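Local structure of putative ABC transporter subunit, substrate-binding component (Rhodopseudomonas palustris, 4EVQ) at residues G27-L32 and Y211-G216; V90-A95 and Y161-E166; S132-Q137 and A338-Q343; V155-K160 and I186-P191. The protein binds 4-hydroxybenzoate and probably delivers it, and perhaps related lignin-derived benzoates, to an ABC transporter as its periplasmic solute-binding component. All blocks are in the same frame, centred on the assembly; numbering follows the deposited sequence.

Contact 1. Residues G27-L32 and Y211-G216; sequences GTYAPL and YAFFSG. With PHB (p-hydroxybenzoic acid), chain H; ACT (acetate ion), chain G.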
loop_
_atom_site.group_PDB
_atom_site.type_symbol
_atom_site.label_atom_id
_atom_site.label_comp_id
_atom_site.label_asym_id
_atom_site.label_seq_id
_atom_site.Cartn_x
_atom_site.Cartn_y
_atom_site.Cartn_z
ATOM N N GLY A 27 5.596 -16.523 -0.324
ATOM C CA GLY A 27 5.694 -16.058 -1.681
ATOM C C GLY A 27 6.269 -14.664 -1.816
ATOM O O GLY A 27 6.909 -14.084 -0.907
ATOM N N THR A 28 5.997 -14.104 -2.983
ATOM C CA THR A 28 6.739 -12.928 -3.384
ATOM C C THR A 28 6.474 -11.699 -2.477
ATOM O O THR A 28 7.339 -10.847 -2.274
ATOM C CB THR A 28 6.493 -12.619 -4.836
ATOM O OG1 THR A 28 7.552 -11.760 -5.324
ATOM C CG2 THR A 28 5.241 -11.893 -5.016
ATOM N N TYR A 29 5.294 -11.642 -1.876
ATOM C CA TYR A 29 4.962 -10.527 -1.036
ATOM C C TYR A 29 5.053 -10.827 0.463
ATOM O O TYR A 29 4.600 -10.056 1.289
ATOM C CB TYR A 29 3.581 -10.021 -1.423
ATOM C CG TYR A 29 3.500 -9.237 -2.740
ATOM C CD1 TYR A 29 4.559 -8.520 -3.247
ATOM C CD2 TYR A 29 2.304 -9.172 -3.437
ATOM C CE1 TYR A 29 4.417 -7.753 -4.393
ATOM C CE2 TYR A 29 2.159 -8.443 -4.596
ATOM C CZ TYR A 29 3.219 -7.719 -5.074
ATOM O OH TYR A 29 3.103 -6.936 -6.205
ATOM N N ALA A 30 5.676 -11.950 0.815
ATOM C CA ALA A 30 5.882 -12.263 2.222
ATOM C C ALA A 30 6.502 -11.099 3.062
ATOM O O ALA A 30 6.075 -10.891 4.175
ATOM C CB ALA A 30 6.738 -13.544 2.358
ATOM N N PRO A 31 7.477 -10.352 2.533
ATOM C CA PRO A 31 8.008 -9.263 3.364
ATOM C C PRO A 31 7.006 -8.150 3.633
ATOM O O PRO A 31 7.076 -7.498 4.695
ATOM C CB PRO A 31 9.170 -8.709 2.547
ATOM C CG PRO A 31 9.466 -9.768 1.564
ATOM C CD PRO A 31 8.262 -10.518 1.295
ATOM N N LEU A 32 6.071 -7.973 2.704
ATOM C CA LEU A 32 5.020 -6.961 2.898
ATOM C C LEU A 32 4.021 -7.475 3.952
ATOM O O LEU A 32 3.592 -6.718 4.806
ATOM C CB LEU A 32 4.289 -6.669 1.582
ATOM C CG LEU A 32 5.012 -5.794 0.552
ATOM C CD1 LEU A 32 6.325 -6.408 0.054
ATOM C CD2 LEU A 32 4.090 -5.499 -0.599
ATOM N N TYR A 211 8.949 4.432 -15.886
ATOM C CA TYR A 211 8.037 4.302 -14.748
ATOM C C TYR A 211 7.841 2.817 -14.476
ATOM O O TYR A 211 7.376 2.100 -15.350
ATOM C CB TYR A 211 6.692 4.933 -15.086
ATOM C CG TYR A 211 5.571 4.758 -14.074
ATOM C CD1 TYR A 211 5.448 5.620 -13.011
ATOM C CD2 TYR A 211 4.609 3.779 -14.222
ATOM C CE1 TYR A 211 4.404 5.487 -12.121
ATOM C CE2 TYR A 211 3.559 3.630 -13.326
ATOM C CZ TYR A 211 3.457 4.500 -12.310
ATOM O OH TYR A 211 2.381 4.413 -11.421
ATOM N N ALA A 212 8.177 2.371 -13.261
ATOM C CA ALA A 212 8.084 0.958 -12.912
ATOM C C ALA A 212 7.319 0.765 -11.618
ATOM O O ALA A 212 7.523 1.475 -10.642
ATOM C CB ALA A 212 9.479 0.347 -12.774
ATOM N N PHE A 213 6.483 -0.257 -11.642
ATOM C CA PHE A 213 5.885 -0.762 -10.409
ATOM C C PHE A 213 6.298 -2.210 -10.213
ATOM O O PHE A 213 5.906 -3.103 -11.004
ATOM C CB PHE A 213 4.353 -0.643 -10.301
ATOM C CG PHE A 213 3.780 -1.510 -9.164
ATOM C CD1 PHE A 213 4.100 -1.231 -7.864
ATOM C CD2 PHE A 213 3.025 -2.643 -9.425
ATOM C CE1 PHE A 213 3.680 -2.051 -6.822
ATOM C CE2 PHE A 213 2.617 -3.488 -8.368
ATOM C CZ PHE A 213 2.957 -3.171 -7.079
ATOM N N PHE A 214 7.089 -2.416 -9.172
ATOM C CA PHE A 214 7.394 -3.749 -8.608
ATOM C C PHE A 214 7.474 -3.494 -7.106
ATOM O O PHE A 214 7.543 -2.345 -6.644
ATOM C CB PHE A 214 8.731 -4.302 -9.121
ATOM C CG PHE A 214 8.721 -4.576 -10.577
ATOM C CD1 PHE A 214 8.071 -5.660 -11.091
ATOM C CD2 PHE A 214 9.319 -3.695 -11.467
ATOM C CE1 PHE A 214 7.960 -5.876 -12.429
ATOM C CE2 PHE A 214 9.217 -3.889 -12.796
ATOM C CZ PHE A 214 8.552 -4.969 -13.311
ATOM N N SER A 215 7.443 -4.556 -6.310
ATOM C CA SER A 215 7.531 -4.417 -4.874
ATOM C C SER A 215 8.066 -5.726 -4.289
ATOM O O SER A 215 7.883 -6.772 -4.883
ATOM C CB SER A 215 6.107 -4.079 -4.360
ATOM O OG SER A 215 6.052 -3.896 -2.990
ATOM N N GLY A 216 8.773 -5.648 -3.180
ATOM C CA GLY A 216 9.357 -6.825 -2.551
ATOM C C GLY A 216 10.666 -7.186 -3.199
ATOM O O GLY A 216 11.358 -6.354 -3.786
HETATM C "C1'" PHB H . -1.342 -4.499 -4.863
HETATM O "O1'" PHB H . -1.453 -5.604 -5.442
HETATM O "O2'" PHB H . -2.351 -3.713 -4.667
HETATM C C1 PHB H . -0.046 -4.012 -4.346
HETATM C C2 PHB H . 0.954 -4.933 -4.036
HETATM C C3 PHB H . 2.179 -4.483 -3.569
HETATM C C4 PHB H . 2.400 -3.152 -3.435
HETATM C C5 PHB H . 1.416 -2.220 -3.714
HETATM C C6 PHB H . 0.216 -2.673 -4.174
HETATM O O4 PHB H . 3.585 -2.695 -2.986
HETATM C C ACT G . 3.194 -15.660 -5.493
HETATM O O ACT G . 4.026 -16.409 -6.073
HETATM O OXT ACT G . 3.495 -15.141 -4.370
HETATM C CH3 ACT G . 1.864 -15.408 -6.098
HETATM O O HOH W 1 8.700 -9.349 -4.899
#
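Tyr29 reaches across to Ser215 and Phe213 with the outer part of its ring and its hydroxyl. From CB, CG is set anti to the carbonyl carbon, beside the backbone N (chi1 -74°). The CE1 edge of the ring faces Ser215: CE1 lies 3.6 Å from Ser215 O, which sits near the ring plane, and also meets Ser215 CB. CZ and CE2 approach the bound p-hydroxybenzoic acid, whose C3 lies over one face of the tyrosine. At the tip, OH stands 3.9 Å from Phe213 CZ and is hydrogen-bonded to Tyr161 OH. In this periplasmic binding protein of the leucine-binding family, two lobes close on a ligand between them; here the start of helix 30-46 meets the loop that follows strand 209-213 at the phenol end of the ligand. PHB O4 donates a 2.7 Å hydrogen bond to Ser215 OG. Leu32 CD2 comes to 3.5 Å from Ser215 OG and also touches the ligand ring, while Phe213 turns its edge to PHB C4. No direct hydrogen bond joins the segments; a water links them, hydrogen-bonded to Thr28 OG1 and donating to Ser215 O, both at 2.7 Å. Leu32 CD1 packs on Gly216 CA, 4.0 Å away.

Contact 2. Residues V90-A95 and Y161-E166; sequences VHSGVA and YAAGEE. With PHB (p-hydroxybenzoic acid), chain H.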
loop_
_atom_site.group_PDB
_atom_site.type_symbol
_atom_site.label_atom_id
_atom_site.label_comp_id
_atom_site.label_asym_id
_atom_site.label_seq_id
_atom_site.Cartn_x
_atom_site.Cartn_y
_atom_site.Cartn_z
ATOM N N VAL A 90 -2.586 -7.711 0.774
ATOM C CA VAL A 90 -1.600 -7.023 -0.064
ATOM C C VAL A 90 -1.908 -6.973 -1.526
ATOM O O VAL A 90 -1.907 -5.899 -2.115
ATOM C CB VAL A 90 -0.199 -7.657 0.159
ATOM C CG1 VAL A 90 0.834 -7.149 -0.847
ATOM C CG2 VAL A 90 0.287 -7.367 1.592
ATOM N N HIS A 91 -2.175 -8.116 -2.130
ATOM C CA HIS A 91 -2.354 -8.249 -3.587
ATOM C C HIS A 91 -3.775 -7.847 -3.994
ATOM O O HIS A 91 -4.740 -8.338 -3.419
ATOM C CB HIS A 91 -2.047 -9.714 -3.936
ATOM C CG HIS A 91 -2.089 -10.061 -5.396
ATOM N ND1 HIS A 91 -3.260 -10.146 -6.120
ATOM C CD2 HIS A 91 -1.110 -10.486 -6.226
ATOM C CE1 HIS A 91 -2.992 -10.568 -7.344
ATOM N NE2 HIS A 91 -1.690 -10.761 -7.442
ATOM N N SER A 92 -3.883 -6.939 -4.942
ATOM C CA SER A 92 -5.173 -6.392 -5.331
ATOM C C SER A 92 -6.153 -7.407 -5.845
ATOM O O SER A 92 -7.346 -7.249 -5.648
ATOM C CB SER A 92 -5.008 -5.322 -6.405
ATOM O OG SER A 92 -4.639 -4.069 -5.885
ATOM N N GLY A 93 -5.687 -8.429 -6.547
ATOM C CA GLY A 93 -6.603 -9.454 -7.021
ATOM C C GLY A 93 -7.202 -10.269 -5.869
ATOM O O GLY A 93 -8.404 -10.556 -5.885
ATOM N N VAL A 94 -6.392 -10.642 -4.884
ATOM C CA VAL A 94 -6.947 -11.307 -3.698
ATOM C C VAL A 94 -7.891 -10.377 -2.972
ATOM O O VAL A 94 -8.984 -10.782 -2.566
ATOM C CB VAL A 94 -5.812 -11.742 -2.739
ATOM C CG1 VAL A 94 -6.339 -12.416 -1.456
ATOM C CG2 VAL A 94 -4.827 -12.632 -3.435
ATOM N N ALA A 95 -7.482 -9.133 -2.774
ATOM C CA ALA A 95 -8.286 -8.187 -2.015
ATOM C C ALA A 95 -9.633 -7.921 -2.622
ATOM O O ALA A 95 -10.626 -7.787 -1.874
ATOM C CB ALA A 95 -7.541 -6.893 -1.830
ATOM N N TYR A 161 -0.878 -7.779 -13.661
ATOM C CA TYR A 161 -2.029 -8.044 -12.826
ATOM C C TYR A 161 -2.637 -6.689 -12.473
ATOM O O TYR A 161 -2.061 -5.652 -12.780
ATOM C CB TYR A 161 -1.715 -8.926 -11.604
ATOM C CG TYR A 161 -1.155 -8.212 -10.382
ATOM C CD1 TYR A 161 0.161 -7.852 -10.342
ATOM C CD2 TYR A 161 -1.929 -7.962 -9.244
ATOM C CE1 TYR A 161 0.708 -7.253 -9.218
ATOM C CE2 TYR A 161 -1.398 -7.368 -8.144
ATOM C CZ TYR A 161 -0.079 -7.011 -8.117
ATOM O OH TYR A 161 0.469 -6.433 -7.011
ATOM N N ALA A 162 -3.747 -6.710 -11.737
ATOM C CA ALA A 162 -4.555 -5.504 -11.522
ATOM C C ALA A 162 -3.780 -4.323 -10.999
ATOM O O ALA A 162 -4.007 -3.211 -11.424
ATOM C CB ALA A 162 -5.760 -5.804 -10.619
ATOM N N ALA A 163 -2.916 -4.530 -10.020
ATOM C CA ALA A 163 -2.277 -3.399 -9.416
ATOM C C ALA A 163 -1.342 -2.721 -10.381
ATOM O O ALA A 163 -1.282 -1.479 -10.437
ATOM C CB ALA A 163 -1.558 -3.753 -8.126
ATOM N N GLY A 164 -0.573 -3.516 -11.116
ATOM C CA GLY A 164 0.320 -2.927 -12.109
ATOM C C GLY A 164 -0.482 -2.223 -13.182
ATOM O O GLY A 164 -0.165 -1.085 -13.567
ATOM N N GLU A 165 -1.553 -2.839 -13.656
ATOM C CA GLU A 165 -2.361 -2.255 -14.718
ATOM C C GLU A 165 -2.951 -0.939 -14.241
ATOM O O GLU A 165 -2.942 0.068 -14.966
ATOM C CB GLU A 165 -3.444 -3.247 -15.147
ATOM C CG GLU A 165 -2.940 -4.532 -15.782
ATOM C CD GLU A 165 -3.908 -5.755 -15.682
ATOM O OE1 GLU A 165 -3.459 -6.873 -16.087
ATOM O OE2 GLU A 165 -5.063 -5.621 -15.194
ATOM N N GLU A 166 -3.448 -0.898 -13.009
ATOM C CA GLU A 166 -4.105 0.317 -12.542
ATOM C C GLU A 166 -3.147 1.444 -12.222
ATOM O O GLU A 166 -3.478 2.612 -12.395
ATOM C CB GLU A 166 -4.943 -0.008 -11.308
ATOM C CG GLU A 166 -6.214 -0.795 -11.637
ATOM C CD GLU A 166 -7.038 -1.237 -10.428
ATOM O OE1 GLU A 166 -6.698 -0.878 -9.291
ATOM O OE2 GLU A 166 -8.066 -1.899 -10.639
HETATM C "C1'" PHB H . -1.342 -4.499 -4.863
HETATM O "O1'" PHB H . -1.453 -5.604 -5.442
HETATM O "O2'" PHB H . -2.351 -3.713 -4.667
HETATM C C1 PHB H . -0.046 -4.012 -4.346
HETATM C C2 PHB H . 0.954 -4.933 -4.036
HETATM C C3 PHB H . 2.179 -4.483 -3.569
HETATM C C4 PHB H . 2.400 -3.152 -3.435
HETATM C C5 PHB H . 1.416 -2.220 -3.714
HETATM C C6 PHB H . 0.216 -2.673 -4.174
HETATM O O4 PHB H . 3.585 -2.695 -2.986
#
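PHB O1', one oxygen of the ligand carboxylate, is gripped from both segments: Tyr161 OH donates to it at 2.6 Å, and Ser92 N at 2.8 Å with an N-H...O angle of 151°. The other oxygen, PHB O2', takes a 2.6 Å bond from Ser92 OG. Ala163 CB closes in from the second helix, 3.8 Å from Ser92 OG, and also touches the carboxylate. Behind these bonds His91 and Tyr161 form an offset stack, their planes 22° apart and centroids separated by 4.2 Å. Tyr161 CE2 lies over the centre of the imidazole, and His91 NE2 comes down on the tyrosine face nearest CD2, at 3.3 Å. The tyrosine has a chi1 of 83°, which puts CG between the backbone N and the carbonyl carbon. His91 is the N-cap of helix 92-105; its ND1 accepts weak bonds from Gly93 N and Val94 N, which help to fix the imidazole rotation. Tyr161 in turn is the N-cap of helix 162-177. The N-terminus of helix 92-105 thus presents a backbone N-H to the carboxylate, and its dipole, together with three donors from these segments and Gly115 N as a further donor to the ligand, would probably favour the ionised acid.

Contact 3. Residues S132-Q137 and A338-Q343; sequences SFANGQ and AHNPVQ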
loop_
_atom_site.group_PDB
_atom_site.type_symbol
_atom_site.label_atom_id
_atom_site.label_comp_id
_atom_site.label_asym_id
_atom_site.label_seq_id
_atom_site.Cartn_x
_atom_site.Cartn_y
_atom_site.Cartn_z
ATOM N N SER A 132 -4.360 2.374 3.265
ATOM C CA SER A 132 -3.214 2.485 2.375
ATOM C C SER A 132 -3.369 3.611 1.352
ATOM O O SER A 132 -3.003 4.713 1.675
ATOM C CB SER A 132 -2.947 1.124 1.779
ATOM O OG SER A 132 -4.045 0.658 1.030
ATOM N N PHE A 133 -3.922 3.322 0.176
ATOM C CA PHE A 133 -3.950 4.197 -0.996
ATOM C C PHE A 133 -4.810 3.510 -2.038
ATOM O O PHE A 133 -5.102 2.317 -1.917
ATOM C CB PHE A 133 -2.526 4.457 -1.544
ATOM C CG PHE A 133 -1.905 3.194 -2.008
ATOM C CD1 PHE A 133 -1.336 2.337 -1.091
ATOM C CD2 PHE A 133 -2.041 2.760 -3.316
ATOM C CE1 PHE A 133 -0.930 1.085 -1.472
ATOM C CE2 PHE A 133 -1.573 1.500 -3.690
ATOM C CZ PHE A 133 -1.063 0.677 -2.754
ATOM N N ALA A 134 -5.134 4.246 -3.105
ATOM C CA ALA A 134 -5.695 3.694 -4.303
ATOM C C ALA A 134 -4.682 3.727 -5.438
ATOM O O ALA A 134 -3.995 4.756 -5.643
ATOM C CB ALA A 134 -6.944 4.473 -4.693
ATOM N N ASN A 135 -4.651 2.654 -6.211
ATOM C CA ASN A 135 -3.677 2.494 -7.294
ATOM C C ASN A 135 -3.697 3.633 -8.283
ATOM O O ASN A 135 -2.663 4.161 -8.646
ATOM C CB ASN A 135 -3.993 1.195 -8.039
ATOM C CG ASN A 135 -3.626 -0.067 -7.267
ATOM O OD1 ASN A 135 -2.723 -0.077 -6.442
ATOM N ND2 ASN A 135 -4.321 -1.140 -7.579
ATOM N N GLY A 136 -4.873 4.014 -8.754
ATOM C CA GLY A 136 -4.900 5.024 -9.805
ATOM C C GLY A 136 -4.462 6.366 -9.254
ATOM O O GLY A 136 -3.765 7.131 -9.939
ATOM N N GLN A 137 -4.836 6.657 -8.016
ATOM C CA GLN A 137 -4.443 7.934 -7.445
ATOM C C GLN A 137 -2.932 8.097 -7.256
ATOM O O GLN A 137 -2.345 9.130 -7.586
ATOM C CB GLN A 137 -5.184 8.196 -6.137
ATOM C CG GLN A 137 -4.999 9.628 -5.625
ATOM C CD GLN A 137 -5.904 10.008 -4.476
ATOM O OE1 GLN A 137 -6.373 9.178 -3.739
ATOM N NE2 GLN A 137 -6.079 11.311 -4.295
ATOM N N ALA A 338 -15.810 7.663 0.814
ATOM C CA ALA A 338 -15.728 6.295 0.295
ATOM C C ALA A 338 -14.770 5.401 1.114
ATOM O O ALA A 338 -14.585 4.210 0.826
ATOM C CB ALA A 338 -15.312 6.350 -1.152
ATOM N N HIS A 339 -14.188 5.984 2.136
ATOM C CA HIS A 339 -13.343 5.294 3.106
ATOM C C HIS A 339 -11.948 4.997 2.592
ATOM O O HIS A 339 -11.326 4.003 2.986
ATOM C CB HIS A 339 -13.975 3.983 3.571
ATOM C CG HIS A 339 -15.317 4.145 4.237
ATOM N ND1 HIS A 339 -16.060 3.043 4.581
ATOM C CD2 HIS A 339 -16.028 5.229 4.639
ATOM C CE1 HIS A 339 -17.196 3.440 5.151
ATOM N NE2 HIS A 339 -17.198 4.756 5.192
ATOM N N ASN A 340 -11.429 5.888 1.760
ATOM C CA ASN A 340 -10.021 5.811 1.340
ATOM C C ASN A 340 -9.257 6.911 2.059
ATOM O O ASN A 340 -9.811 7.998 2.318
ATOM C CB ASN A 340 -9.937 6.028 -0.166
ATOM C CG ASN A 340 -8.674 5.485 -0.757
ATOM O OD1 ASN A 340 -8.357 4.321 -0.563
ATOM N ND2 ASN A 340 -7.956 6.316 -1.469
ATOM N N PRO A 341 -7.954 6.747 2.362
ATOM C CA PRO A 341 -7.244 7.840 3.008
ATOM C C PRO A 341 -7.160 9.107 2.164
ATOM O O PRO A 341 -7.039 9.038 0.949
ATOM C CB PRO A 341 -5.828 7.282 3.248
ATOM C CG PRO A 341 -6.056 5.776 3.270
ATOM C CD PRO A 341 -7.086 5.542 2.245
ATOM N N VAL A 342 -7.241 10.255 2.833
ATOM C CA VAL A 342 -6.961 11.556 2.225
ATOM C C VAL A 342 -5.666 12.000 2.831
ATOM O O VAL A 342 -5.590 12.217 4.052
ATOM C CB VAL A 342 -8.119 12.521 2.529
ATOM C CG1 VAL A 342 -7.826 13.902 1.956
ATOM C CG2 VAL A 342 -9.373 11.931 1.943
ATOM N N GLN A 343 -4.614 12.093 2.006
ATOM C CA GLN A 343 -3.285 12.230 2.538
ATOM C C GLN A 343 -2.344 12.850 1.506
ATOM O O GLN A 343 -2.593 12.764 0.313
ATOM C CB GLN A 343 -2.775 10.844 2.957
ATOM C CG GLN A 343 -2.523 9.941 1.740
ATOM C CD GLN A 343 -2.321 8.481 2.112
ATOM O OE1 GLN A 343 -1.846 8.184 3.189
ATOM N NE2 GLN A 343 -2.710 7.610 1.230
HETATM O O HOH W 2 -5.035 7.082 -2.714
HETATM O O HOH W 3 -8.173 9.261 -1.609
#
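Gln343 and Asn340 approach the 132-137 segment with differently used amides, one bonding directly and the other through water. Gln343 has CG between its backbone N and carbonyl carbon (chi1 69°), and the chain runs extended from there. Its NE2 donates to Ser132 O at 2.9 Å, nearly straight at 164°. The acceptor lies close to the glutamine amide plane and the donor lies in the carbonyl plane of Ser132, so the two groups meet in a common plane. Pro341 CG packs against the same oxygen, 3.6 Å away. Asn340 and Gln137 slide past each other in opposite directions with their amide planes only 25° apart. Their closest polar atoms, Gln137 OE1 and Asn340 ND2, stay 4.0 Å apart, and two waters bridge them. Each water donates to Gln137 OE1 and accepts from Asn340 ND2; one also accepts from Ala134 N, and the other donates to Pro341 O. Gln137 NE2 is hydrogen-bonded to Val365 O. Asn340 ND2 additionally packs against Ala134 CB at 3.8 Å, while its OD1 is held by Arg130. Phe133 points its CB away from the 338-343 loop and its ring contacts the bound p-hydroxybenzoic acid. Segment 132-137 leads from strand 128-130, at the edge of the six-stranded sheet, into helix 135-148 and on to strand 153-159 of the other sheet: one of the crossovers between the lobes of the bilobal binding-protein fold.

Contact 4. Residues V155-K160 and I186-P191; sequences VTVTWK and ITIAFP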
loop_
_atom_site.group_PDB
_atom_site.type_symbol
_atom_site.label_atom_id
_atom_site.label_comp_id
_atom_site.label_asym_id
_atom_site.label_seq_id
_atom_site.Cartn_x
_atom_site.Cartn_y
_atom_site.Cartn_z
ATOM N N VAL A 155 8.594 5.058 -20.899
ATOM C CA VAL A 155 8.205 3.656 -21.032
ATOM C C VAL A 155 7.782 3.171 -19.644
ATOM O O VAL A 155 8.408 3.536 -18.648
ATOM C CB VAL A 155 9.381 2.785 -21.524
ATOM C CG1 VAL A 155 9.067 1.276 -21.433
ATOM C CG2 VAL A 155 9.761 3.155 -22.930
ATOM N N THR A 156 6.709 2.373 -19.573
ATOM C CA THR A 156 6.288 1.784 -18.307
ATOM C C THR A 156 6.641 0.297 -18.268
ATOM O O THR A 156 6.699 -0.364 -19.334
ATOM C CB THR A 156 4.795 1.937 -18.025
ATOM O OG1 THR A 156 4.068 1.108 -18.906
ATOM C CG2 THR A 156 4.348 3.369 -18.162
ATOM N N VAL A 157 6.944 -0.211 -17.084
ATOM C CA VAL A 157 7.192 -1.630 -16.935
ATOM C C VAL A 157 6.627 -2.079 -15.576
ATOM O O VAL A 157 6.895 -1.453 -14.537
ATOM C CB VAL A 157 8.686 -1.954 -17.117
ATOM C CG1 VAL A 157 9.538 -1.232 -16.149
ATOM C CG2 VAL A 157 8.920 -3.441 -17.073
ATOM N N THR A 158 5.902 -3.177 -15.592
ATOM C CA THR A 158 5.273 -3.662 -14.362
ATOM C C THR A 158 4.848 -5.097 -14.561
ATOM O O THR A 158 5.033 -5.672 -15.628
ATOM C CB THR A 158 4.090 -2.772 -13.905
ATOM O OG1 THR A 158 3.700 -3.151 -12.582
ATOM C CG2 THR A 158 2.910 -2.912 -14.815
ATOM N N TRP A 159 4.276 -5.669 -13.511
ATOM C CA TRP A 159 3.694 -6.992 -13.557
ATOM C C TRP A 159 2.276 -6.957 -14.135
ATOM O O TRP A 159 1.522 -5.990 -13.923
ATOM C CB TRP A 159 3.650 -7.605 -12.146
ATOM C CG TRP A 159 4.938 -8.204 -11.682
ATOM C CD1 TRP A 159 5.759 -9.024 -12.404
ATOM C CD2 TRP A 159 5.537 -8.072 -10.395
ATOM N NE1 TRP A 159 6.794 -9.437 -11.635
ATOM C CE2 TRP A 159 6.691 -8.882 -10.387
ATOM C CE3 TRP A 159 5.181 -7.404 -9.228
ATOM C CZ2 TRP A 159 7.516 -9.007 -9.264
ATOM C CZ3 TRP A 159 5.960 -7.542 -8.133
ATOM C CH2 TRP A 159 7.135 -8.313 -8.154
ATOM N N LYS A 160 1.929 -8.032 -14.839
ATOM C CA LYS A 160 0.653 -8.170 -15.504
ATOM C C LYS A 160 -0.423 -8.680 -14.513
ATOM O O LYS A 160 -0.816 -9.840 -14.500
ATOM C CB LYS A 160 0.768 -9.068 -16.718
ATOM C CG LYS A 160 -0.483 -9.018 -17.619
ATOM C CD LYS A 160 -0.348 -9.694 -18.957
ATOM C CE LYS A 160 -1.701 -9.661 -19.661
ATOM N NZ LYS A 160 -2.737 -10.507 -19.003
ATOM N N ILE A 186 5.339 -2.104 -21.084
ATOM C CA ILE A 186 5.873 -3.455 -21.061
ATOM C C ILE A 186 5.333 -4.141 -19.790
ATOM O O ILE A 186 5.332 -3.554 -18.693
ATOM C CB ILE A 186 7.426 -3.441 -21.025
ATOM C CG1 ILE A 186 8.001 -2.672 -22.222
ATOM C CG2 ILE A 186 7.992 -4.840 -20.937
ATOM C CD1 ILE A 186 9.483 -2.418 -22.167
ATOM N N THR A 187 4.911 -5.391 -19.942
ATOM C CA THR A 187 4.525 -6.170 -18.808
ATOM C C THR A 187 5.318 -7.468 -18.711
ATOM O O THR A 187 5.851 -8.004 -19.706
ATOM C CB THR A 187 3.033 -6.481 -18.697
ATOM O OG1 THR A 187 2.610 -7.304 -19.772
ATOM C CG2 THR A 187 2.215 -5.194 -18.647
ATOM N N ILE A 188 5.381 -7.936 -17.492
ATOM C CA ILE A 188 6.095 -9.111 -17.084
ATOM C C ILE A 188 5.052 -9.982 -16.372
ATOM O O ILE A 188 4.258 -9.461 -15.554
ATOM C CB ILE A 188 7.217 -8.647 -16.009
ATOM C CG1 ILE A 188 8.170 -7.623 -16.620
ATOM C CG2 ILE A 188 7.972 -9.786 -15.495
ATOM C CD1 ILE A 188 9.068 -8.171 -17.728
ATOM N N ALA A 189 5.017 -11.302 -16.583
ATOM C CA ALA A 189 4.070 -12.141 -15.849
ATOM C C ALA A 189 4.354 -12.088 -14.343
ATOM O O ALA A 189 5.503 -12.105 -13.951
ATOM C CB ALA A 189 4.253 -13.590 -16.312
ATOM N N PHE A 190 3.324 -12.050 -13.498
ATOM C CA PHE A 190 3.516 -11.965 -12.045
ATOM C C PHE A 190 3.755 -13.370 -11.474
ATOM O O PHE A 190 3.008 -14.288 -11.784
ATOM C CB PHE A 190 2.247 -11.401 -11.392
ATOM C CG PHE A 190 2.323 -11.331 -9.906
ATOM C CD1 PHE A 190 2.977 -10.317 -9.280
ATOM C CD2 PHE A 190 1.719 -12.289 -9.119
ATOM C CE1 PHE A 190 3.071 -10.243 -7.944
ATOM C CE2 PHE A 190 1.775 -12.203 -7.745
ATOM C CZ PHE A 190 2.455 -11.172 -7.153
ATOM N N PRO A 191 4.768 -13.546 -10.623
ATOM C CA PRO A 191 5.791 -12.631 -10.123
ATOM C C PRO A 191 7.168 -12.920 -10.740
ATOM O O PRO A 191 8.151 -13.036 -10.020
ATOM C CB PRO A 191 5.808 -12.969 -8.669
ATOM C CG PRO A 191 5.608 -14.462 -8.654
ATOM C CD PRO A 191 4.705 -14.781 -9.809
HETATM O O HOH W 4 3.445 -1.483 -18.182
HETATM O O HOH W 5 0.605 -12.210 -14.506
#
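Trp159 and Phe190 meet edge to face: the edge of the phenylalanine, led by CD1 at 3.6 Å from Trp159 CD2, comes over the indole face with planes at 89°. Pro191 CA lies over the same indole, offset toward its rim, and Phe190 CA makes a CH-pi contact with the five-membered ring. Ile188 O sits at the indole edge, near its plane, Trp159 NE1 is hydrogen-bonded to Asp192 O, and Phe214 meets the indole edge-to-face from outside the segments. Phe190 has CG anti to its backbone N (chi1 178°), and Pro191 CB lies over the centre of one face of its ring; the peptide bond before Pro191 is cis. Before this cluster the parallel strands exchange four backbone bonds, the first from Ile186 N to Thr156 O at 2.8 Å. Val157 and Ile186 share a face with Trp159 and Ile188, and Trp159 CD1 packs on Ile188 CG2 at 3.9 Å. A water joins Lys160 O to Phe190 N. Helix 162-177 connects the strands as a beta-alpha-beta unit, placing 181-188 at the sheet edge, while strand 209-213 flanks 153-159 on its other side and helix 196-205 packs on Val155 and Ile186.

Contacts 1 and 2 share the ligand, gripping its phenol and carboxylate ends respectively, with centres about 11 Å apart; they are joined by a probable hydrogen bond between Tyr29 OH and Tyr161 OH, 2.8 Å. Contact 4 backs both: Thr158 OG1 is hydrogen-bonded to Phe213 O of contact 1 at 2.7 Å, and Phe190 CE2 lies 3.7 Å from His91 CD2 of contact 2. Contact 3 lies on another flank, its centre about 23 Å from that of contact 4, and reaches contact 2 through a 2.9 Å hydrogen bond between Asn135 ND2 and Glu166 OE1. Phe133 brings contact 3 to the ligand as well. Along the chain, contacts 2 and 4 fall inside the loop closed by contact 1.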